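Local coordinates for protein copper-transporting ATPase (Sulfolobus solfataricus, PDB 2YJ4) that probably couples ATP hydrolysis to the transport of copper or related cations across the cell membrane, this chain being its cytosolic ATP-binding and phosphorylation portion, at residues I28-F33 with N199-I204; G152-I157 with I175-S180; V219-G224 with A234-V239. The protein carries 1 engineered substitution. All coordinates share one frame; numbering follows the deposited sequence.

Contact 1: I28-F33 with N199-I204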
ATOM      1  N   ILE A  28      20.394   8.595 -11.690  1.00 56.32           N
ATOM      2  CA  ILE A  28      18.948   8.731 -11.509  1.00 60.62           C
ATOM      3  C   ILE A  28      18.533  10.175 -11.236  1.00 57.40           C
ATOM      4  O   ILE A  28      19.176  10.889 -10.469  1.00 53.66           O
ATOM      5  CB  ILE A  28      18.320   7.734 -10.450  1.00 62.01           C
ATOM      6  CG1 ILE A  28      18.526   8.231  -9.021  1.00 62.17           C
ATOM      7  CG2 ILE A  28      18.803   6.287 -10.650  1.00 55.21           C
ATOM      8  CD1 ILE A  28      17.466   9.216  -8.580  1.00 57.44           C
ATOM      9  N   ASP A  29      17.446  10.590 -11.877  1.00 55.20           N
ATOM     10  CA  ASP A  29      16.933  11.939 -11.721  1.00 54.96           C
ATOM     11  C   ASP A  29      15.462  11.917 -11.314  1.00 57.78           C
ATOM     12  O   ASP A  29      14.872  12.956 -11.018  1.00 59.38           O
ATOM     13  CB  ASP A  29      17.098  12.698 -13.030  1.00 51.74           C
ATOM     14  CG  ASP A  29      16.573  11.922 -14.215  1.00 56.97           C
ATOM     15  OD1 ASP A  29      15.479  11.331 -14.108  1.00 56.42           O
ATOM     16  OD2 ASP A  29      17.263  11.895 -15.257  1.00 64.66           O
ATOM     17  N   THR A  30      14.869  10.728 -11.310  1.00 54.90           N
ATOM     18  CA  THR A  30      13.454  10.591 -10.993  1.00 51.01           C
ATOM     19  C   THR A  30      13.240   9.458 -10.001  1.00 46.66           C
ATOM     20  O   THR A  30      13.672   8.328 -10.235  1.00 48.88           O
ATOM     21  CB  THR A  30      12.629  10.329 -12.258  1.00 53.17           C
ATOM     22  OG1 THR A  30      12.854  11.386 -13.199  1.00 55.06           O
ATOM     23  CG2 THR A  30      11.145  10.248 -11.929  1.00 46.18           C
ATOM     24  N   ILE A  31      12.594   9.775  -8.884  1.00 47.00           N
ATOM     25  CA  ILE A  31      12.312   8.790  -7.840  1.00 44.13           C
ATOM     26  C   ILE A  31      10.814   8.568  -7.771  1.00 44.19           C
ATOM     27  O   ILE A  31      10.064   9.495  -7.442  1.00 45.50           O
ATOM     28  CB  ILE A  31      12.787   9.266  -6.442  1.00 46.45           C
ATOM     29  CG1 ILE A  31      14.238   9.721  -6.490  1.00 47.76           C
ATOM     30  CG2 ILE A  31      12.661   8.136  -5.407  1.00 43.66           C
ATOM     31  CD1 ILE A  31      15.225   8.569  -6.472  1.00 45.49           C
ATOM     32  N   ILE A  32      10.367   7.357  -8.087  1.00 36.11           N
ATOM     33  CA  ILE A  32       8.932   7.079  -8.036  1.00 41.34           C
ATOM     34  C   ILE A  32       8.554   6.181  -6.871  1.00 38.00           C
ATOM     35  O   ILE A  32       9.113   5.102  -6.714  1.00 39.41           O
ATOM     36  CB  ILE A  32       8.429   6.418  -9.306  1.00 37.61           C
ATOM     37  CG1 ILE A  32       8.708   7.308 -10.526  1.00 45.14           C
ATOM     38  CG2 ILE A  32       6.941   6.160  -9.179  1.00 41.02           C
ATOM     39  CD1 ILE A  32       8.415   6.616 -11.880  1.00 40.08           C
ATOM     40  N   PHE A  33       7.626   6.633  -6.040  1.00 33.14           N
ATOM     41  CA  PHE A  33       7.146   5.794  -4.960  1.00 35.59           C
ATOM     42  C   PHE A  33       5.812   5.192  -5.301  1.00 40.83           C
ATOM     43  O   PHE A  33       4.875   5.923  -5.602  1.00 43.87           O
ATOM     44  CB  PHE A  33       6.967   6.602  -3.689  1.00 40.27           C
ATOM     45  CG  PHE A  33       8.253   7.041  -3.070  1.00 46.93           C
ATOM     46  CD1 PHE A  33       8.918   6.220  -2.173  1.00 44.09           C
ATOM     47  CD2 PHE A  33       8.797   8.272  -3.380  1.00 44.01           C
ATOM     48  CE1 PHE A  33      10.102   6.622  -1.587  1.00 45.84           C
ATOM     49  CE2 PHE A  33       9.984   8.685  -2.798  1.00 50.23           C
ATOM     50  CZ  PHE A  33      10.637   7.858  -1.898  1.00 48.79           C
ATOM     51  N   ASN A 199      14.547   9.935 -18.887  1.00 58.27           N
ATOM     52  CA  ASN A 199      14.692   9.999 -17.442  1.00 52.99           C
ATOM     53  C   ASN A 199      15.236   8.697 -16.889  1.00 54.79           C
ATOM     54  O   ASN A 199      14.913   7.623 -17.386  1.00 56.82           O
ATOM     55  CB  ASN A 199      13.355  10.305 -16.786  1.00 52.96           C
ATOM     56  CG  ASN A 199      12.919  11.714 -17.016  1.00 63.64           C
ATOM     57  OD1 ASN A 199      13.734  12.641 -16.967  1.00 69.57           O
ATOM     58  ND2 ASN A 199      11.629  11.900 -17.280  1.00 60.19           N
ATOM     59  N   LYS A 200      16.069   8.803 -15.864  1.00 48.82           N
ATOM     60  CA  LYS A 200      16.572   7.633 -15.167  1.00 52.03           C
ATOM     61  C   LYS A 200      15.779   7.433 -13.875  1.00 50.38           C
ATOM     62  O   LYS A 200      15.828   8.240 -12.959  1.00 54.34           O
ATOM     63  CB  LYS A 200      18.067   7.782 -14.886  1.00 58.77           C
ATOM     64  CG  LYS A 200      18.942   7.711 -16.137  1.00 62.79           C
ATOM     65  CD  LYS A 200      19.100   6.282 -16.635  1.00 57.39           C
ATOM     66  CE  LYS A 200      19.840   6.232 -17.964  1.00 71.12           C
ATOM     67  NZ  LYS A 200      19.983   4.831 -18.476  1.00 74.68           N
ATOM     68  N   VAL A 201      15.033   6.345 -13.813  1.00 51.48           N
ATOM     69  CA  VAL A 201      14.040   6.185 -12.777  1.00 45.35           C
ATOM     70  C   VAL A 201      14.448   5.175 -11.714  1.00 43.24           C
ATOM     71  O   VAL A 201      14.839   4.036 -12.022  1.00 40.53           O
ATOM     72  CB  VAL A 201      12.698   5.773 -13.399  1.00 48.45           C
ATOM     73  CG1 VAL A 201      11.670   5.451 -12.298  1.00 46.67           C
ATOM     74  CG2 VAL A 201      12.201   6.872 -14.339  1.00 45.54           C
ATOM     75  N   LEU A 202      14.376   5.614 -10.462  1.00 40.62           N
ATOM     76  CA  LEU A 202      14.521   4.709  -9.327  1.00 44.43           C
ATOM     77  C   LEU A 202      13.147   4.584  -8.696  1.00 40.62           C
ATOM     78  O   LEU A 202      12.485   5.595  -8.447  1.00 39.49           O
ATOM     79  CB  LEU A 202      15.532   5.237  -8.304  1.00 45.10           C
ATOM     80  CG  LEU A 202      15.821   4.274  -7.139  1.00 44.50           C
ATOM     81  CD1 LEU A 202      17.218   4.465  -6.597  1.00 43.76           C
ATOM     82  CD2 LEU A 202      14.790   4.401  -6.031  1.00 46.05           C
ATOM     83  N   MET A 203      12.703   3.353  -8.471  1.00 36.34           N
ATOM     84  CA  MET A 203      11.362   3.133  -7.937  1.00 39.03           C
ATOM     85  C   MET A 203      11.403   2.251  -6.724  1.00 37.27           C
ATOM     86  O   MET A 203      12.115   1.248  -6.685  1.00 33.73           O
ATOM     87  CB  MET A 203      10.409   2.516  -8.972  1.00 41.93           C
ATOM     88  CG  MET A 203       9.104   1.925  -8.367  1.00 44.75           C
ATOM     89  SD  MET A 203       7.981   1.307  -9.651  1.00 44.81           S
ATOM     90  CE  MET A 203       8.457   2.457 -10.933  1.00 41.58           C
ATOM     91  N   ILE A 204      10.626   2.640  -5.728  1.00 36.30           N
ATOM     92  CA  ILE A 204      10.446   1.808  -4.566  1.00 43.44           C
ATOM     93  C   ILE A 204       9.033   1.228  -4.612  1.00 39.18           C
ATOM     94  O   ILE A 204       8.066   1.951  -4.839  1.00 37.34           O
ATOM     95  CB  ILE A 204      10.701   2.586  -3.263  1.00 41.07           C
ATOM     96  CG1 ILE A 204      12.076   3.247  -3.310  1.00 43.47           C
ATOM     97  CG2 ILE A 204      10.637   1.652  -2.071  1.00 44.59           C
ATOM     98  CD1 ILE A 204      12.052   4.721  -3.623  1.00 41.90           C
TER
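Ile204 lays its CD1 methyl obliquely against the Phe33 ring, 3.4 Å from CE1, the two side chains running alongside each other from paired positions of parallel strands. That methyl also touches Ile31 CG2, and Ile31 in turn runs along Leu202 in the same direction, CD1 3.8 Å from Leu202 CB. Thr30, Ile32, Val201 and Met203 occupy the other face. Here Ile32 slants across Val201: CG1 is anti to the carbonyl carbon and the chain is extended beyond it (chi2 171°), which carries CD1 back to within 3.5 Å of Val201 CG1. Short backbone bonds join the strands, Leu202 N to Thr30 O and Ile32 N to Leu202 O, each 2.8 Å. Where the strands begin, Lys200 O accepts the N-H groups of both Asp29 and Thr30, while Asp29 OD1 takes the Thr30 hydroxyl on its anti side and only a weak bond from Lys200 N. This central pair of the parallel HAD-type sheet leads to Asn34, where the P-type DKTGT motif has its aspartate, consistent with this being the engineered position. Strands 154-158 and 219-223 flank it, helix 184-196 packs on Ile32, Val201 and Met203, and helix 35-39 meets Phe33 and Ile204.

Contact 2: G152-I157 with I175-S180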
ATOM      1  N   GLY A 152      18.523  17.373  -8.126  1.00 85.48           N
ATOM      2  CA  GLY A 152      17.356  18.067  -8.624  1.00 78.31           C
ATOM      3  C   GLY A 152      16.371  16.964  -8.898  1.00 74.79           C
ATOM      4  O   GLY A 152      15.908  16.782 -10.026  1.00 77.86           O
ATOM      5  N   LEU A 153      16.074  16.195  -7.857  1.00 73.43           N
ATOM      6  CA  LEU A 153      15.269  14.996  -8.028  1.00 66.39           C
ATOM      7  C   LEU A 153      13.776  15.281  -8.109  1.00 61.92           C
ATOM      8  O   LEU A 153      13.195  15.926  -7.237  1.00 61.31           O
ATOM      9  CB  LEU A 153      15.589  13.963  -6.950  1.00 63.33           C
ATOM     10  CG  LEU A 153      16.970  13.326  -7.110  1.00 68.23           C
ATOM     11  CD1 LEU A 153      17.203  12.245  -6.088  1.00 70.70           C
ATOM     12  CD2 LEU A 153      17.103  12.750  -8.494  1.00 68.51           C
ATOM     13  N   LYS A 154      13.179  14.812  -9.198  1.00 60.71           N
ATOM     14  CA  LYS A 154      11.729  14.803  -9.360  1.00 61.43           C
ATOM     15  C   LYS A 154      11.153  13.590  -8.633  1.00 57.17           C
ATOM     16  O   LYS A 154      11.669  12.465  -8.723  1.00 52.15           O
ATOM     17  CB  LYS A 154      11.348  14.761 -10.843  1.00 53.93           C
ATOM     18  CG  LYS A 154       9.879  14.477 -11.103  1.00 63.55           C
ATOM     19  CD  LYS A 154       9.623  14.309 -12.595  1.00 65.87           C
ATOM     20  CE  LYS A 154      10.799  13.589 -13.255  1.00 62.27           C
ATOM     21  NZ  LYS A 154      10.729  13.588 -14.739  1.00 68.18           N
ATOM     22  N   ILE A 155      10.088  13.823  -7.891  1.00 55.47           N
ATOM     23  CA  ILE A 155       9.505  12.759  -7.103  1.00 53.47           C
ATOM     24  C   ILE A 155       8.098  12.544  -7.584  1.00 47.39           C
ATOM     25  O   ILE A 155       7.336  13.495  -7.683  1.00 48.09           O
ATOM     26  CB  ILE A 155       9.477  13.112  -5.617  1.00 49.38           C
ATOM     27  CG1 ILE A 155      10.902  13.288  -5.099  1.00 50.66           C
ATOM     28  CG2 ILE A 155       8.734  12.038  -4.847  1.00 51.88           C
ATOM     29  CD1 ILE A 155      10.981  13.462  -3.613  1.00 62.01           C
ATOM     30  N   ILE A 156       7.769  11.296  -7.893  1.00 40.81           N
ATOM     31  CA  ILE A 156       6.440  10.943  -8.344  1.00 43.94           C
ATOM     32  C   ILE A 156       5.872   9.861  -7.436  1.00 43.68           C
ATOM     33  O   ILE A 156       6.590   8.939  -7.025  1.00 43.49           O
ATOM     34  CB  ILE A 156       6.468  10.423  -9.812  1.00 44.71           C
ATOM     35  CG1 ILE A 156       7.108  11.467 -10.742  1.00 43.87           C
ATOM     36  CG2 ILE A 156       5.064  10.038 -10.274  1.00 42.17           C
ATOM     37  CD1 ILE A 156       7.289  11.001 -12.178  1.00 44.52           C
ATOM     38  N   ILE A 157       4.589   9.967  -7.115  1.00 42.42           N
ATOM     39  CA  ILE A 157       3.914   8.886  -6.418  1.00 42.18           C
ATOM     40  C   ILE A 157       2.875   8.214  -7.315  1.00 47.85           C
ATOM     41  O   ILE A 157       2.101   8.888  -7.979  1.00 49.41           O
ATOM     42  CB  ILE A 157       3.238   9.360  -5.151  1.00 47.01           C
ATOM     43  CG1 ILE A 157       4.281   9.990  -4.216  1.00 51.64           C
ATOM     44  CG2 ILE A 157       2.516   8.184  -4.481  1.00 45.21           C
ATOM     45  CD1 ILE A 157       3.705  10.582  -2.940  1.00 54.48           C
ATOM     46  N   ILE A 175       4.200  16.450  -2.206  1.00 65.87           N
ATOM     47  CA  ILE A 175       4.570  16.042  -3.549  1.00 65.76           C
ATOM     48  C   ILE A 175       3.502  16.538  -4.513  1.00 65.57           C
ATOM     49  O   ILE A 175       2.320  16.253  -4.338  1.00 68.17           O
ATOM     50  CB  ILE A 175       4.696  14.517  -3.658  1.00 67.10           C
ATOM     51  CG1 ILE A 175       5.667  13.984  -2.594  1.00 62.17           C
ATOM     52  CG2 ILE A 175       5.091  14.110  -5.095  1.00 57.10           C
ATOM     53  CD1 ILE A 175       7.079  14.561  -2.683  1.00 60.90           C
ATOM     54  N   GLN A 176       3.913  17.301  -5.518  1.00 62.31           N
ATOM     55  CA  GLN A 176       2.953  17.863  -6.453  1.00 63.74           C
ATOM     56  C   GLN A 176       2.483  16.800  -7.425  1.00 63.10           C
ATOM     57  O   GLN A 176       1.310  16.764  -7.791  1.00 63.65           O
ATOM     58  CB  GLN A 176       3.568  19.034  -7.221  1.00 64.16           C
ATOM     59  N   GLU A 177       3.403  15.929  -7.834  1.00 64.18           N
ATOM     60  CA  GLU A 177       3.132  14.988  -8.917  1.00 57.90           C
ATOM     61  C   GLU A 177       2.836  13.557  -8.464  1.00 56.70           C
ATOM     62  O   GLU A 177       3.720  12.843  -7.974  1.00 53.29           O
ATOM     63  CB  GLU A 177       4.278  14.996  -9.919  1.00 53.66           C
ATOM     64  CG  GLU A 177       3.905  14.358 -11.239  1.00 63.55           C
ATOM     65  CD  GLU A 177       4.741  14.872 -12.390  1.00 71.21           C
ATOM     66  OE1 GLU A 177       5.824  15.456 -12.131  1.00 71.43           O
ATOM     67  OE2 GLU A 177       4.303  14.694 -13.550  1.00 71.48           O
ATOM     68  N   TYR A 178       1.585  13.149  -8.648  1.00 54.47           N
ATOM     69  CA  TYR A 178       1.121  11.825  -8.259  1.00 52.98           C
ATOM     70  C   TYR A 178       0.048  11.359  -9.226  1.00 61.45           C
ATOM     71  O   TYR A 178      -0.514  12.165  -9.959  1.00 65.57           O
ATOM     72  CB  TYR A 178       0.534  11.862  -6.854  1.00 60.79           C
ATOM     73  CG  TYR A 178      -0.779  12.598  -6.771  1.00 62.57           C
ATOM     74  CD1 TYR A 178      -1.976  11.941  -7.017  1.00 68.49           C
ATOM     75  CD2 TYR A 178      -0.821  13.951  -6.455  1.00 63.26           C
ATOM     76  CE1 TYR A 178      -3.180  12.600  -6.949  1.00 70.26           C
ATOM     77  CE2 TYR A 178      -2.020  14.625  -6.384  1.00 71.11           C
ATOM     78  CZ  TYR A 178      -3.201  13.944  -6.631  1.00 76.91           C
ATOM     79  OH  TYR A 178      -4.411  14.604  -6.567  1.00 77.95           O
ATOM     80  N   TYR A 179      -0.235  10.059  -9.209  1.00 58.74           N
ATOM     81  CA  TYR A 179      -1.220   9.440 -10.084  1.00 55.37           C
ATOM     82  C   TYR A 179      -1.940   8.322  -9.334  1.00 57.94           C
ATOM     83  O   TYR A 179      -1.293   7.449  -8.757  1.00 57.03           O
ATOM     84  CB  TYR A 179      -0.531   8.862 -11.315  1.00 58.01           C
ATOM     85  CG  TYR A 179       0.104   9.897 -12.211  1.00 62.78           C
ATOM     86  CD1 TYR A 179      -0.602  11.020 -12.620  1.00 69.55           C
ATOM     87  CD2 TYR A 179       1.416   9.758 -12.644  1.00 63.60           C
ATOM     88  CE1 TYR A 179      -0.016  11.976 -13.445  1.00 72.06           C
ATOM     89  CE2 TYR A 179       2.005  10.701 -13.466  1.00 60.99           C
ATOM     90  CZ  TYR A 179       1.288  11.804 -13.862  1.00 67.03           C
ATOM     91  OH  TYR A 179       1.877  12.746 -14.670  1.00 72.91           O
ATOM     92  N   SER A 180      -3.272   8.345  -9.354  1.00 61.27           N
ATOM     93  CA  SER A 180      -4.091   7.391  -8.604  1.00 62.06           C
ATOM     94  C   SER A 180      -4.911   6.488  -9.511  1.00 57.10           C
ATOM     95  O   SER A 180      -5.032   6.751 -10.702  1.00 59.90           O
ATOM     96  CB  SER A 180      -5.034   8.137  -7.664  1.00 66.54           C
ATOM     97  OG  SER A 180      -5.910   8.980  -8.389  1.00 65.09           O
TER
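Ile157 and Tyr178 form a single parallel bridge, framed by Ile157 N to Glu177 O at 3.1 Å and Tyr179 N to Ile157 O at 2.9 Å, while the touching parts of the chain diverge by 54°. This is the edge of the HAD-type parallel sheet, where strand 154-158, helix 163-173 and the short strand 178-179 make a beta-alpha-beta crossover. Because the two segments splay apart toward residue 154, side chains rather than backbone bonds fill the widening angle, and Ile175 does most of this. It crosses Ile155 and Ile157 at about right angles, setting CD1 3.7 Å from Ile155 CG2 and CG1 3.9 Å from Ile157 CD1, while its other branch, CG2, rests on the backbone at 3.5 Å from Ile155 O. An alanine in place of Ile175 is likely to open a gap beside Ile155 and deprive the Ile157 CD1 methyl of its contact with CG1. The Tyr178 side chain meets Ile157 through CB alone; its CG sits between backbone N and carbonyl carbon (chi1 70°), and the ring turns out onto helix 163-173, against Val166, Lys167 and Ser170 among others. Across the sheet from Ile155 and Ile157 the contact is looser. There the Tyr179 ring is approached obliquely by Ile156 CG2, and Lys154 passes Glu177 with its amine NZ still 5.9 Å from OE1, so opposite charges lie near each other without a salt bridge. The side chain of Ile157 comes close to those of Lys35 and Ser159, which sets this edge near two residues that bind ATP. Its carbonyl has a second contact besides the bond to Tyr179: Tyr178 CA makes a bent CA-H...O approach to Ile157 O, 3.1 Å away.

Contact 3: V219-G224 with A234-V239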
ATOM      1  N   VAL A 219      16.639   1.584 -11.596  1.00 42.61           N
ATOM      2  CA  VAL A 219      17.020   0.869 -10.388  1.00 43.49           C
ATOM      3  C   VAL A 219      15.775   0.670  -9.541  1.00 42.15           C
ATOM      4  O   VAL A 219      14.944   1.570  -9.408  1.00 39.07           O
ATOM      5  CB  VAL A 219      18.169   1.552  -9.610  1.00 42.06           C
ATOM      6  CG1 VAL A 219      18.371   2.980 -10.093  1.00 49.40           C
ATOM      7  CG2 VAL A 219      17.931   1.495  -8.104  1.00 40.05           C
ATOM      8  N   SER A 220      15.642  -0.531  -8.999  1.00 37.67           N
ATOM      9  CA  SER A 220      14.431  -0.894  -8.308  1.00 42.76           C
ATOM     10  C   SER A 220      14.713  -1.288  -6.861  1.00 42.52           C
ATOM     11  O   SER A 220      15.634  -2.056  -6.584  1.00 41.18           O
ATOM     12  CB  SER A 220      13.739  -2.034  -9.054  1.00 36.49           C
ATOM     13  OG  SER A 220      14.634  -3.109  -9.263  1.00 36.83           O
ATOM     14  N   VAL A 221      13.902  -0.754  -5.956  1.00 36.97           N
ATOM     15  CA  VAL A 221      13.955  -1.119  -4.561  1.00 41.39           C
ATOM     16  C   VAL A 221      12.637  -1.751  -4.113  1.00 39.67           C
ATOM     17  O   VAL A 221      11.569  -1.191  -4.322  1.00 39.31           O
ATOM     18  CB  VAL A 221      14.257   0.110  -3.676  1.00 44.25           C
ATOM     19  CG1 VAL A 221      14.537  -0.329  -2.247  1.00 38.99           C
ATOM     20  CG2 VAL A 221      15.445   0.901  -4.236  1.00 44.59           C
ATOM     21  N   ALA A 222      12.719  -2.925  -3.502  1.00 40.24           N
ATOM     22  CA  ALA A 222      11.562  -3.544  -2.866  1.00 41.59           C
ATOM     23  C   ALA A 222      11.632  -3.335  -1.341  1.00 53.02           C
ATOM     24  O   ALA A 222      12.721  -3.266  -0.759  1.00 49.15           O
ATOM     25  CB  ALA A 222      11.515  -5.008  -3.196  1.00 37.70           C
ATOM     26  N   MET A 223      10.476  -3.222  -0.698  1.00 47.01           N
ATOM     27  CA  MET A 223      10.430  -3.124   0.752  1.00 45.67           C
ATOM     28  C   MET A 223      10.719  -4.473   1.406  1.00 52.28           C
ATOM     29  O   MET A 223      10.548  -5.526   0.788  1.00 53.70           O
ATOM     30  CB  MET A 223       9.061  -2.635   1.199  1.00 51.26           C
ATOM     31  CG  MET A 223       8.728  -1.241   0.713  1.00 54.36           C
ATOM     32  SD  MET A 223       9.850  -0.003   1.362  1.00 53.35           S
ATOM     33  CE  MET A 223       9.519  -0.169   3.124  1.00 48.12           C
ATOM     34  N   GLY A 224      11.157  -4.439   2.662  1.00 48.33           N
ATOM     35  CA  GLY A 224      11.350  -5.658   3.422  1.00 48.84           C
ATOM     36  C   GLY A 224      10.076  -6.469   3.575  1.00 48.07           C
ATOM     37  O   GLY A 224      10.053  -7.669   3.303  1.00 47.23           O
ATOM     38  N   ALA A 234      13.685  -6.976  -7.791  1.00 54.11           N
ATOM     39  CA  ALA A 234      14.289  -5.746  -7.272  1.00 48.33           C
ATOM     40  C   ALA A 234      15.810  -5.792  -7.248  1.00 51.94           C
ATOM     41  O   ALA A 234      16.395  -6.835  -6.963  1.00 55.32           O
ATOM     42  CB  ALA A 234      13.775  -5.454  -5.889  1.00 45.68           C
ATOM     43  N   ASP A 235      16.441  -4.655  -7.537  1.00 46.48           N
ATOM     44  CA  ASP A 235      17.890  -4.534  -7.440  1.00 47.06           C
ATOM     45  C   ASP A 235      18.307  -4.527  -5.975  1.00 48.54           C
ATOM     46  O   ASP A 235      19.332  -5.091  -5.615  1.00 47.60           O
ATOM     47  CB  ASP A 235      18.378  -3.242  -8.101  1.00 44.86           C
ATOM     48  CG  ASP A 235      18.201  -3.251  -9.602  1.00 54.58           C
ATOM     49  OD1 ASP A 235      18.606  -4.251 -10.235  1.00 57.83           O
ATOM     50  OD2 ASP A 235      17.646  -2.264 -10.143  1.00 47.97           O
ATOM     51  N   ILE A 236      17.486  -3.887  -5.146  1.00 43.31           N
ATOM     52  CA  ILE A 236      17.783  -3.669  -3.745  1.00 44.50           C
ATOM     53  C   ILE A 236      16.592  -4.036  -2.874  1.00 49.71           C
ATOM     54  O   ILE A 236      15.449  -3.737  -3.224  1.00 51.13           O
ATOM     55  CB  ILE A 236      18.104  -2.187  -3.488  1.00 41.96           C
ATOM     56  CG1 ILE A 236      19.330  -1.756  -4.298  1.00 43.20           C
ATOM     57  CG2 ILE A 236      18.318  -1.934  -2.010  1.00 39.88           C
ATOM     58  CD1 ILE A 236      19.602  -0.275  -4.243  1.00 33.63           C
ATOM     59  N   ILE A 237      16.851  -4.675  -1.739  1.00 44.08           N
ATOM     60  CA  ILE A 237      15.814  -4.871  -0.746  1.00 44.14           C
ATOM     61  C   ILE A 237      16.083  -4.016   0.479  1.00 45.78           C
ATOM     62  O   ILE A 237      17.122  -4.163   1.128  1.00 47.65           O
ATOM     63  CB  ILE A 237      15.717  -6.321  -0.256  1.00 47.75           C
ATOM     64  CG1 ILE A 237      15.794  -7.309  -1.411  1.00 49.55           C
ATOM     65  CG2 ILE A 237      14.423  -6.508   0.478  1.00 46.40           C
ATOM     66  CD1 ILE A 237      14.647  -7.181  -2.368  1.00 50.81           C
ATOM     67  N   LEU A 238      15.147  -3.126   0.794  1.00 47.82           N
ATOM     68  CA  LEU A 238      15.158  -2.424   2.063  1.00 44.75           C
ATOM     69  C   LEU A 238      14.633  -3.353   3.141  1.00 45.92           C
ATOM     70  O   LEU A 238      13.497  -3.220   3.562  1.00 52.34           O
ATOM     71  CB  LEU A 238      14.266  -1.187   2.010  1.00 46.82           C
ATOM     72  CG  LEU A 238      14.896   0.202   2.081  1.00 51.12           C
ATOM     73  CD1 LEU A 238      13.860   1.237   2.518  1.00 53.37           C
ATOM     74  CD2 LEU A 238      16.072   0.209   3.024  1.00 55.55           C
ATOM     75  N   VAL A 239      15.454  -4.294   3.596  1.00 50.50           N
ATOM     76  CA  VAL A 239      15.031  -5.204   4.655  1.00 52.80           C
ATOM     77  C   VAL A 239      14.698  -4.421   5.915  1.00 55.04           C
ATOM     78  O   VAL A 239      13.922  -4.879   6.749  1.00 54.64           O
ATOM     79  CB  VAL A 239      16.097  -6.268   4.970  1.00 53.36           C
ATOM     80  CG1 VAL A 239      16.433  -7.045   3.711  1.00 52.89           C
ATOM     81  CG2 VAL A 239      17.345  -5.622   5.564  1.00 51.61           C
TER
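Ser220 and Asp235 grip each other twice at the start of this parallel pair: Ser220 N gives to Asp235 OD2 at 2.9 Å, and Asp235 N gives to Ser220 OG, also at 2.9 Å. With chi1 at 53° the serine OG is tucked over its own backbone and reaches Asp235, where it also makes a weak bond to OD2. Ser220 N meets OD2 on its anti side, 24° out of the carboxylate plane, while OD1 is held by Asn18. Beyond this polar start the side chains of the strand pair are apolar. Ala222 CB lies 3.5 Å from Ala234 CB. Ile237 CD1 rests on Ala222 CB at 3.9 Å; on the other face Val221 meets Ile236 at a slant, CG1 to CG2 4.1 Å. At the far end Leu238 centres an inverse gamma turn, and a CB on Gly224 would collide with the carbonyl oxygens of Leu238 and Val239. The two strands, joined through helix 228-231, form a beta-alpha-beta unit. Strand 201-205 pairs with 219-223 on its other side, the antiparallel strand 15-16 lies outside 236-238, and helix 243-250 covers Val221, Met223 and Leu238.

How the contacts relate
All three contacts pair parallel strands of one sheet, in the order 3, 1, 2 across it. Contact 1 is central and buried, and touches both others: Phe33 N reaches Ile156 O toward contact 2, and Val221 N reaches Met203 O toward contact 3. Contacts 2 and 3 do not touch, their centres lying about 19 Å apart. Contact 2, at the sheet's edge, is only partly buried, with a single bridge, so side-chain packing around one isoleucine carries more of it. Contact 3 is again buried and regularly bonded, but adds a serine-aspartate link. Contact 1 joins residues far apart in sequence, whereas the other two each close a local crossover, 152-180 within the long connection of contact 1 and 219-239 after it.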